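Local coordinates for NLP/P60 family protein (PDB 3H41) that probably cleaves the bond between gamma-D-glutamate and L-lysine in bacterial cell-wall peptides, as a cysteine peptidase releasing L-Ala-gamma-D-Glu dipeptides, at residues P36-L39 and W40-T43; T89-E93 and E94-G98; A112-T115 and N116-F119; N132-E135 and K136-L140; T186-A189 and D190-I193. All coordinates share one frame; numbering follows the deposited sequence.

The five contacts are local, each a cap or turn within eight to ten consecutive residues, and they follow one another along the chain in numerical order. Contacts 1 and 5 open helices 39-45 and 189-197; their centres lie about 30 Å apart on opposite sides of the chain's centre. Contact 2 leads into strand 96-101 of the first SH3-type domain. Contact 3 connects helix 109-113 with strand 119-122, and contact 4 is the hairpin turn between strands 126-131 and 139-143 of the same seven-stranded sheet. Contact 5 lies in the NlpC/P60 region. Nearest atoms of contacts 1 and 4 come within about 5 Å. Only contact 2 holds a substrate-binding residue, Tyr96; the others shape helix starts and turns.

Contact 1 (P36-L39 and W40-T43); sequences PVDL and WKWT
Asp38 caps the start of helix 39-45 by accepting the backbone N-H of Lys41. The capping bond runs from Lys41 N to Asp38 OD1 at 3.0 Å and is nearly straight, 171° at the hydrogen, although the donor stands above the carboxylate plane. With CG anti to the backbone N (chi1 -174°), the carboxylate of Asp38 lies over the first turn, and its CG also rests 3.4 Å from CB of Lys41. The two side chains cross at about a right angle, and the ammonium of Lys41 runs on past the carboxylate without touching it.

Backbone bonds continue the turn: Trp42 N donates to Asp38 O at 3.0 Å, and Thr43 N to Leu39 O at 3.1 Å. Leu39 O takes a second bond from the hydroxyl of Thr43, whose OG1 is 3.0 Å away and lies in the carbonyl plane, while Thr43 N sits above that plane.

The apolar part is small. Leu39 and Trp42 point the same way side by side, CD2 of the leucine 3.9 Å from CE3 of the indole. Both indole N-H groups bond outside the turn, Trp40 NE1 to Glu141 and Trp42 NE1 to Asp29.

A carboxylate at the N-cap would be expected to interact well with the helix dipole, and the bond to Leu39 O would fix the rotation of the buried Thr43 hydroxyl, on an oxygen that also takes Thr43 N.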
# COMPACT_ATOMS: atom_id res chain seq x y z
N PRO A 36 11.50 15.36 -0.83
CA PRO A 36 10.55 14.38 -1.35
C PRO A 36 11.19 13.18 -2.05
O PRO A 36 12.37 13.20 -2.41
CB PRO A 36 9.79 15.18 -2.39
CG PRO A 36 10.79 16.19 -2.87
CD PRO A 36 11.62 16.54 -1.69
N VAL A 37 10.39 12.13 -2.19
CA VAL A 37 10.80 10.96 -2.95
C VAL A 37 10.59 11.17 -4.44
O VAL A 37 9.82 12.05 -4.83
CB VAL A 37 10.00 9.70 -2.51
CG1 VAL A 37 10.31 9.34 -1.05
CG2 VAL A 37 8.47 9.82 -2.72
N ASP A 38 11.25 10.35 -5.27
CA ASP A 38 10.83 10.18 -6.66
C ASP A 38 10.75 8.70 -7.01
O ASP A 38 11.73 8.09 -7.43
CB ASP A 38 11.77 10.93 -7.61
CG ASP A 38 11.28 10.90 -9.05
OD1 ASP A 38 10.38 10.10 -9.43
OD2 ASP A 38 11.83 11.68 -9.82
N LEU A 39 9.58 8.13 -6.79
CA LEU A 39 9.42 6.69 -6.88
C LEU A 39 9.28 6.16 -8.30
O LEU A 39 9.54 4.97 -8.53
CB LEU A 39 8.22 6.23 -6.03
CG LEU A 39 8.41 6.46 -4.51
CD1 LEU A 39 7.18 6.09 -3.68
CD2 LEU A 39 9.64 5.73 -3.99
N TRP A 40 8.86 7.00 -9.24
CA TRP A 40 8.94 6.62 -10.66
C TRP A 40 10.40 6.56 -11.11
O TRP A 40 10.81 5.61 -11.79
CB TRP A 40 8.11 7.54 -11.58
CG TRP A 40 6.63 7.50 -11.36
CD1 TRP A 40 5.84 8.56 -11.12
CD2 TRP A 40 5.76 6.33 -11.35
NE1 TRP A 40 4.55 8.17 -10.99
CE2 TRP A 40 4.46 6.81 -11.11
CE3 TRP A 40 5.94 4.96 -11.52
CZ2 TRP A 40 3.37 5.97 -11.02
CZ3 TRP A 40 4.84 4.11 -11.46
CH2 TRP A 40 3.57 4.63 -11.19
N LYS A 41 11.20 7.56 -10.76
CA LYS A 41 12.63 7.45 -11.00
C LYS A 41 13.24 6.21 -10.37
O LYS A 41 14.03 5.51 -11.01
CB LYS A 41 13.39 8.65 -10.47
CG LYS A 41 14.88 8.59 -10.80
CD LYS A 41 15.69 9.68 -10.08
CE LYS A 41 16.07 10.83 -10.96
NZ LYS A 41 17.31 11.48 -10.42
N TRP A 42 12.88 5.90 -9.12
CA TRP A 42 13.42 4.72 -8.46
C TRP A 42 13.13 3.43 -9.22
O TRP A 42 14.05 2.70 -9.61
CB TRP A 42 12.86 4.61 -7.06
CG TRP A 42 13.40 3.46 -6.28
CD1 TRP A 42 14.72 3.12 -6.13
CD2 TRP A 42 12.66 2.58 -5.45
NE1 TRP A 42 14.82 2.04 -5.30
CE2 TRP A 42 13.58 1.69 -4.85
CE3 TRP A 42 11.28 2.41 -5.19
CZ2 TRP A 42 13.18 0.66 -4.01
CZ3 TRP A 42 10.89 1.41 -4.35
CH2 TRP A 42 11.82 0.54 -3.74
N THR A 43 11.85 3.16 -9.46
CA THR A 43 11.46 1.89 -10.08
C THR A 43 11.82 1.80 -11.55
O THR A 43 12.23 0.74 -12.05
CB THR A 43 9.94 1.62 -9.91
OG1 THR A 43 9.19 2.72 -10.41
CG2 THR A 43 9.61 1.36 -8.46

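Contact 2 (T89-E93 and E94-G98); sequences TPRNE and EGYPG
Arg91 and Tyr96 meet with their flat groups almost perpendicular, the guanidinium and phenol planes 88° apart. The tyrosine hydroxyl arrives at the guanidinium edge, in its plane, but the bond from Arg91 NH1 to Tyr96 OH is weak: 3.1 Å long and bent to 126°. Stronger partners lie outside, Glu61 forming a salt bridge with NH1 and Asp234 a hydrogen bond with the phenol oxygen. Over one guanidinium face sits the ring of Pro97, its CG 3.8 Å from Arg91 NH2. A bend at chi3 (60°) turns the end of the arginine so that its face meets the proline and its edge the phenol oxygen.

Thr89 crosses the tyrosine at about a right angle, its CG2 3.6 Å from Tyr96 CD2. The threonine hydroxyl, anti to the backbone N, accepts from Arg91 N at 3.0 Å from OG1, an ST turn within the type I turn 89-92. Asn92 and Glu94 lie side by side; Asn92 OD1 takes Glu94 N at 2.8 Å and, more weakly, Gly95 N.

Tyr96, at the start of strand 96-101, binds substrate and touches the bound alanine; Arg91 of the preceding loop holds Glu61, also substrate-binding. The loop follows strand 79-84, and 96-101 is an outermost strand of the five-stranded sheet. Tyr96 and Gly98 bond by backbone to Val84 and Val82, and Leu83 lies against Asn92, Glu94 and Pro97.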
# COMPACT_ATOMS: atom_id res chain seq x y z
N THR A 89 0.33 -7.41 11.39
CA THR A 89 1.30 -8.49 11.24
C THR A 89 1.41 -9.23 12.58
O THR A 89 1.35 -8.59 13.64
CB THR A 89 2.68 -7.96 10.83
OG1 THR A 89 3.66 -9.01 10.98
CG2 THR A 89 3.09 -6.69 11.62
N PRO A 90 1.56 -10.56 12.54
CA PRO A 90 1.83 -11.28 13.80
C PRO A 90 3.18 -10.93 14.42
O PRO A 90 3.41 -11.30 15.57
CB PRO A 90 1.83 -12.76 13.38
CG PRO A 90 2.10 -12.76 11.92
CD PRO A 90 1.47 -11.46 11.39
N ARG A 91 4.06 -10.26 13.68
CA ARG A 91 5.40 -9.89 14.19
C ARG A 91 5.36 -8.84 15.30
O ARG A 91 6.30 -8.75 16.12
CB ARG A 91 6.28 -9.42 13.01
CG ARG A 91 6.42 -10.48 11.91
CD ARG A 91 7.02 -9.88 10.63
NE ARG A 91 8.34 -9.32 10.88
CZ ARG A 91 9.01 -8.52 10.06
NH1 ARG A 91 8.49 -8.16 8.88
NH2 ARG A 91 10.22 -8.10 10.40
N ASN A 92 4.31 -8.03 15.34
CA ASN A 92 4.23 -6.91 16.27
C ASN A 92 2.79 -6.43 16.40
O ASN A 92 2.13 -6.14 15.41
CB ASN A 92 5.10 -5.74 15.85
CG ASN A 92 5.26 -4.70 16.96
OD1 ASN A 92 4.36 -3.91 17.22
ND2 ASN A 92 6.41 -4.68 17.60
N GLU A 93 2.34 -6.32 17.64
CA GLU A 93 0.95 -6.03 17.87
C GLU A 93 0.60 -4.56 17.62
O GLU A 93 -0.57 -4.25 17.45
CB GLU A 93 0.53 -6.54 19.27
CG GLU A 93 0.55 -8.08 19.34
CD GLU A 93 0.09 -8.66 20.68
OE1 GLU A 93 -0.26 -7.86 21.59
OE2 GLU A 93 0.08 -9.90 20.81
N GLU A 94 1.60 -3.67 17.52
CA GLU A 94 1.32 -2.25 17.32
C GLU A 94 1.38 -1.80 15.86
O GLU A 94 0.73 -0.84 15.47
CB GLU A 94 2.29 -1.39 18.12
CG GLU A 94 1.87 0.09 18.18
CD GLU A 94 2.62 0.90 19.24
OE1 GLU A 94 3.50 0.34 19.94
OE2 GLU A 94 2.32 2.11 19.36
N GLY A 95 2.17 -2.49 15.05
CA GLY A 95 2.33 -2.08 13.66
C GLY A 95 3.43 -2.85 12.95
O GLY A 95 4.15 -3.64 13.57
N TYR A 96 3.56 -2.58 11.66
CA TYR A 96 4.52 -3.27 10.80
C TYR A 96 5.88 -2.65 10.97
O TYR A 96 6.04 -1.45 10.80
CB TYR A 96 4.10 -3.23 9.31
CG TYR A 96 4.64 -4.43 8.57
CD1 TYR A 96 5.97 -4.50 8.21
CD2 TYR A 96 3.83 -5.54 8.28
CE1 TYR A 96 6.47 -5.58 7.58
CE2 TYR A 96 4.35 -6.65 7.63
CZ TYR A 96 5.69 -6.66 7.29
OH TYR A 96 6.30 -7.72 6.67
N PRO A 97 6.87 -3.47 11.34
CA PRO A 97 8.17 -2.91 11.65
C PRO A 97 9.09 -2.72 10.45
O PRO A 97 9.04 -3.47 9.48
CB PRO A 97 8.75 -3.94 12.59
CG PRO A 97 8.26 -5.22 12.02
CD PRO A 97 6.82 -4.91 11.64
N GLY A 98 9.94 -1.71 10.54
CA GLY A 98 11.02 -1.55 9.60
C GLY A 98 11.75 -0.24 9.77
O GLY A 98 11.35 0.59 10.53

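Contact 3 (A112-T115 and N116-F119)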
# COMPACT_ATOMS: atom_id res chain seq x y z
N ALA A 112 -2.01 15.99 13.78
CA ALA A 112 -2.24 14.96 14.81
C ALA A 112 -3.66 15.08 15.43
O ALA A 112 -4.36 14.08 15.60
CB ALA A 112 -1.17 15.05 15.89
N ASP A 113 -4.10 16.30 15.72
CA ASP A 113 -5.46 16.50 16.28
C ASP A 113 -6.59 16.19 15.29
O ASP A 113 -7.73 15.92 15.71
CB ASP A 113 -5.61 17.94 16.78
CG ASP A 113 -4.78 18.22 18.01
OD1 ASP A 113 -4.46 17.25 18.74
OD2 ASP A 113 -4.43 19.39 18.23
N LYS A 114 -6.30 16.26 13.99
CA LYS A 114 -7.33 16.09 12.98
C LYS A 114 -7.34 14.67 12.40
O LYS A 114 -8.08 14.41 11.47
CB LYS A 114 -7.15 17.13 11.88
CG LYS A 114 -7.54 18.57 12.31
CD LYS A 114 -7.24 19.57 11.17
CE LYS A 114 -8.06 20.86 11.28
NZ LYS A 114 -9.51 20.68 10.93
N THR A 115 -6.55 13.77 12.97
CA THR A 115 -6.42 12.40 12.46
C THR A 115 -7.72 11.62 12.52
O THR A 115 -7.91 10.66 11.78
CB THR A 115 -5.40 11.58 13.27
OG1 THR A 115 -5.86 11.44 14.63
CG2 THR A 115 -4.01 12.24 13.25
N ASN A 116 -8.60 12.00 13.43
CA ASN A 116 -9.88 11.31 13.60
C ASN A 116 -11.06 12.07 12.99
O ASN A 116 -12.22 11.71 13.25
CB ASN A 116 -10.14 11.04 15.08
CG ASN A 116 -9.24 9.94 15.63
OD1 ASN A 116 -8.41 10.19 16.52
ND2 ASN A 116 -9.38 8.73 15.09
N GLU A 117 -10.77 13.08 12.16
CA GLU A 117 -11.80 13.87 11.48
C GLU A 117 -12.07 13.29 10.10
O GLU A 117 -11.30 12.43 9.63
CB GLU A 117 -11.37 15.37 11.41
CG GLU A 117 -11.45 16.08 12.79
CD GLU A 117 -11.16 17.62 12.77
OE1 GLU A 117 -10.99 18.24 11.67
OE2 GLU A 117 -11.12 18.20 13.90
N PRO A 118 -13.18 13.71 9.45
CA PRO A 118 -13.44 13.28 8.08
C PRO A 118 -12.26 13.57 7.15
O PRO A 118 -11.53 14.54 7.36
CB PRO A 118 -14.69 14.07 7.68
CG PRO A 118 -15.42 14.29 9.03
CD PRO A 118 -14.27 14.53 9.99
N PHE A 119 -12.06 12.69 6.17
CA PHE A 119 -10.86 12.72 5.34
C PHE A 119 -11.20 12.48 3.88
O PHE A 119 -12.26 11.95 3.55
CB PHE A 119 -9.80 11.74 5.82
CG PHE A 119 -10.21 10.28 5.81
CD1 PHE A 119 -10.34 9.56 4.63
CD2 PHE A 119 -10.38 9.60 7.02
CE1 PHE A 119 -10.71 8.23 4.63
CE2 PHE A 119 -10.75 8.25 7.04
CZ PHE A 119 -10.94 7.57 5.84
O HOH W 1 -8.58 13.05 9.11
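Lys114 and Glu117 are joined by a salt bridge across a type I beta turn, residues 114 to 117, which takes the chain out of helix 109-113 and toward strand 119-122. The lysine can be followed outward from its backbone. CB starts 4.0 Å from Glu117 OE1, and CG, placed beside the backbone N by a chi1 of -72°, comes closer, 3.5 Å from the same oxygen. CD and CE then pass along the carboxylate at slightly greater distances. The bend at chi4 (-74°) finally swings NZ back, and the ammonium meets OE1 of Glu117 at 2.9 Å. It comes from the syn side of the carboxylate, 20° out of its plane. Glu117 has an extended chain beyond CG; the lysine passes it nearly straight, only its tip turning in, and the two chains cross at a slant. Pro149 and Leu151 of strand 147-153 touch the lysine as well, placing it against the seven-stranded sheet that the chain is about to join.

The backbone closes beneath the salt bridge: Glu117 N donates to Lys114 O at 3.1 Å. Inside the turn, one of two conformers of Thr115 brings OG1 to 3.2 Å from Ala112 O, a possible but doubtful tie to the end of the helix. Pro118 then bonds through its backbone to Leu150, and Phe119 to Tyr178, where the chain enters the sheet. A water molecule completes the turn by donating to both Lys114 O and Glu117 O, its oxygen 2.8 Å from each.

Contact 4 (N132-E135 and K136-L140); sequences NPSE and KHKSL. With PO4 (phosphate ion), chain D.
Chi1 of Ser134, at 168°, holds OG anti to the backbone N and beside the carbonyl carbon, which turns the hydroxyl in toward both Lys138 and a bound phosphate. Lys138, its CG beside the backbone N (chi1 -57°) and its chain extended from there, passes the serine oxygen and carries its ammonium up to the same ion. Ser134 OG has two bonds: it accepts Lys138 N at 3.0 Å in an almost straight line (174°), and it donates to phosphate O4 at 2.6 Å.

The phosphate, probably from the crystallisation liquor, is gripped further by Lys138 NZ, 3.0 Å from O3, and by the backbone N of Lys136, 3.1 Å from O2. CD and CE of Lys138 lie alongside the ion, CE 3.2 Å from O3. Gln166 NE2 adds another bond from outside the turn. Together the donors suit an anion, and the lysine would be expected to offset part of its charge.

His137 N bonds to Ser134 O at 3.0 Å, closing a type I beta turn from Ser134 to His137. That carbonyl oxygen also lies over the centre of one face of the imidazole, 4.0 Å above the plane.

This is the exposed connection of a beta hairpin in the second SH3-type domain, between strands 126-131 and 139-143. Lys138 pairs with Ile131 and Leu140 with Leu129 through backbone bonds, and strand 139-143 is an outermost strand of the seven-stranded sheet.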
# COMPACT_ATOMS: atom_id res chain seq x y z
N ASN A 132 -1.20 24.96 -1.42
CA ASN A 132 -1.74 26.30 -1.52
C ASN A 132 -2.26 26.76 -0.16
O ASN A 132 -3.27 26.24 0.33
CB ASN A 132 -2.85 26.38 -2.58
CG ASN A 132 -3.16 27.79 -2.97
OD1 ASN A 132 -3.18 28.68 -2.12
ND2 ASN A 132 -3.35 28.03 -4.27
N PRO A 133 -1.60 27.75 0.45
CA PRO A 133 -0.45 28.52 -0.03
C PRO A 133 0.88 27.77 0.04
O PRO A 133 1.09 26.97 0.94
CB PRO A 133 -0.40 29.73 0.92
CG PRO A 133 -1.06 29.22 2.18
CD PRO A 133 -2.14 28.30 1.71
N SER A 134 1.78 28.13 -0.89
CA SER A 134 3.09 27.55 -0.96
C SER A 134 4.02 28.60 -1.55
O SER A 134 3.81 29.07 -2.66
CB SER A 134 3.12 26.28 -1.82
OG SER A 134 4.48 25.92 -2.08
N GLU A 135 5.05 28.94 -0.80
CA GLU A 135 5.96 30.00 -1.20
C GLU A 135 6.58 29.71 -2.55
O GLU A 135 6.74 30.61 -3.36
CB GLU A 135 7.00 30.27 -0.10
CG GLU A 135 6.29 30.92 1.09
CD GLU A 135 6.93 30.72 2.43
OE1 GLU A 135 8.17 30.76 2.48
OE2 GLU A 135 6.16 30.59 3.44
N LYS A 136 6.88 28.44 -2.81
CA LYS A 136 7.47 28.04 -4.08
C LYS A 136 6.52 27.24 -4.97
O LYS A 136 6.98 26.52 -5.85
CB LYS A 136 8.72 27.22 -3.81
CG LYS A 136 9.83 28.00 -3.14
CD LYS A 136 10.92 27.06 -2.65
CE LYS A 136 12.11 27.84 -2.13
NZ LYS A 136 11.71 28.86 -1.11
N HIS A 137 5.21 27.38 -4.77
CA HIS A 137 4.21 26.69 -5.59
C HIS A 137 4.56 25.20 -5.79
O HIS A 137 4.63 24.70 -6.92
CB HIS A 137 4.00 27.42 -6.90
CG HIS A 137 3.50 28.82 -6.72
ND1 HIS A 137 2.21 29.11 -6.31
CD2 HIS A 137 4.13 30.01 -6.84
CE1 HIS A 137 2.07 30.42 -6.22
NE2 HIS A 137 3.22 30.99 -6.54
N LYS A 138 4.76 24.52 -4.67
CA LYS A 138 5.02 23.10 -4.64
C LYS A 138 3.75 22.26 -4.87
O LYS A 138 2.60 22.70 -4.72
CB LYS A 138 5.67 22.70 -3.32
CG LYS A 138 6.94 23.43 -3.03
CD LYS A 138 7.66 22.84 -1.86
CE LYS A 138 8.98 23.54 -1.69
NZ LYS A 138 9.76 23.04 -0.56
N SER A 139 3.99 21.03 -5.27
CA SER A 139 2.94 20.07 -5.52
C SER A 139 3.50 18.69 -5.18
O SER A 139 4.70 18.55 -4.95
CB SER A 139 2.50 20.13 -6.98
OG SER A 139 3.60 19.91 -7.88
N LEU A 140 2.63 17.68 -5.08
CA LEU A 140 3.05 16.33 -4.69
C LEU A 140 2.19 15.31 -5.40
O LEU A 140 0.95 15.37 -5.36
CB LEU A 140 2.90 16.14 -3.17
CG LEU A 140 3.35 14.81 -2.60
CD1 LEU A 140 4.88 14.63 -2.88
CD2 LEU A 140 3.08 14.75 -1.10
P PO4 D . 6.92 25.69 0.65
O1 PO4 D . 6.60 26.61 1.80
O2 PO4 D . 7.60 26.52 -0.46
O3 PO4 D . 7.89 24.65 1.16
O4 PO4 D . 5.67 25.05 0.12

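Contact 5 (T186-A189 and D190-I193)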
# COMPACT_ATOMS: atom_id res chain seq x y z
N THR A 186 -19.33 -0.77 2.95
CA THR A 186 -18.95 -2.15 2.62
C THR A 186 -18.97 -2.39 1.14
O THR A 186 -19.97 -2.13 0.48
CB THR A 186 -19.86 -3.17 3.31
OG1 THR A 186 -19.75 -2.97 4.72
CG2 THR A 186 -19.40 -4.61 3.02
N PRO A 187 -17.85 -2.86 0.58
CA PRO A 187 -17.80 -2.99 -0.89
C PRO A 187 -18.55 -4.22 -1.39
O PRO A 187 -18.60 -5.21 -0.71
CB PRO A 187 -16.29 -3.15 -1.19
CG PRO A 187 -15.74 -3.78 0.07
CD PRO A 187 -16.55 -3.16 1.22
N ALA A 188 -19.07 -4.14 -2.60
CA ALA A 188 -19.44 -5.31 -3.37
C ALA A 188 -18.14 -5.84 -3.96
O ALA A 188 -17.13 -5.08 -4.08
CB ALA A 188 -20.40 -4.90 -4.47
N ALA A 189 -18.13 -7.12 -4.32
CA ALA A 189 -16.94 -7.71 -4.91
C ALA A 189 -16.52 -6.97 -6.17
O ALA A 189 -15.33 -6.72 -6.40
CB ALA A 189 -17.15 -9.21 -5.19
N ASP A 190 -17.50 -6.57 -6.98
CA ASP A 190 -17.16 -5.82 -8.20
C ASP A 190 -16.39 -4.51 -7.94
O ASP A 190 -15.54 -4.13 -8.77
CB ASP A 190 -18.40 -5.51 -9.04
CG ASP A 190 -18.91 -6.70 -9.83
OD1 ASP A 190 -18.19 -7.74 -9.98
OD2 ASP A 190 -20.06 -6.58 -10.33
N ASP A 191 -16.69 -3.83 -6.84
CA ASP A 191 -15.96 -2.61 -6.45
C ASP A 191 -14.46 -2.90 -6.27
O ASP A 191 -13.60 -2.13 -6.71
CB ASP A 191 -16.47 -2.02 -5.15
CG ASP A 191 -18.00 -1.72 -5.16
OD1 ASP A 191 -18.61 -1.67 -6.22
OD2 ASP A 191 -18.56 -1.54 -4.06
N LEU A 192 -14.16 -4.00 -5.57
CA LEU A 192 -12.79 -4.46 -5.35
C LEU A 192 -12.09 -4.79 -6.67
O LEU A 192 -10.95 -4.39 -6.89
CB LEU A 192 -12.76 -5.69 -4.46
CG LEU A 192 -13.38 -5.64 -3.05
CD1 LEU A 192 -13.34 -7.00 -2.45
CD2 LEU A 192 -12.71 -4.62 -2.13
N ILE A 193 -12.82 -5.44 -7.57
CA ILE A 193 -12.28 -5.86 -8.83
C ILE A 193 -11.98 -4.63 -9.67
O ILE A 193 -10.90 -4.51 -10.25
CB ILE A 193 -13.24 -6.88 -9.54
CG1 ILE A 193 -13.30 -8.16 -8.70
CG2 ILE A 193 -12.78 -7.12 -10.98
CD1 ILE A 193 -14.32 -9.21 -9.14
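Asp191 reaches back from the first turn of helix 189-197 to the residue just before it, its OD2 accepting the backbone N of Ala188 at 3.0 Å. The N-H points at the oxygen at 153° but comes from above the carboxylate plane. The same oxygen lies 3.6 Å from CA of Pro187, and the methyl of Ala188 flanks it, so the carboxylate is laid against the chain entering the helix. A chi1 of -55°, which puts CG beside the backbone N, bends the acid toward this end. In return Asp191 N gives a weak bond to Ala188 O, 3.1 Å long and bent to 124°.

On the buried side Pro187 meets Leu192. CG of the proline ring lies 3.8 Å from CD2 of the leucine, the two side chains crossing at a slant.

The next layer is the helix itself. Ile193 N donates to Ala189 O at 3.1 Å, and the CG1 branch of Ile193 packs 3.4 Å from that oxygen.

Further out, His227 touches both Pro187 and Leu192, and Ile223 and Tyr224 of helix 218-225 also cover the leucine. Met272 of strand 267-275 lies against Leu192 and Ile193, while on the outer side Asp190 forms a salt bridge with Lys252.

With Ala188 at the N-cap and the side chain three residues on accepting its N-H, the arrangement has the reciprocal half of a capping box; it opens the first helix of the NlpC/P60 region, packed against the domain's central sheet.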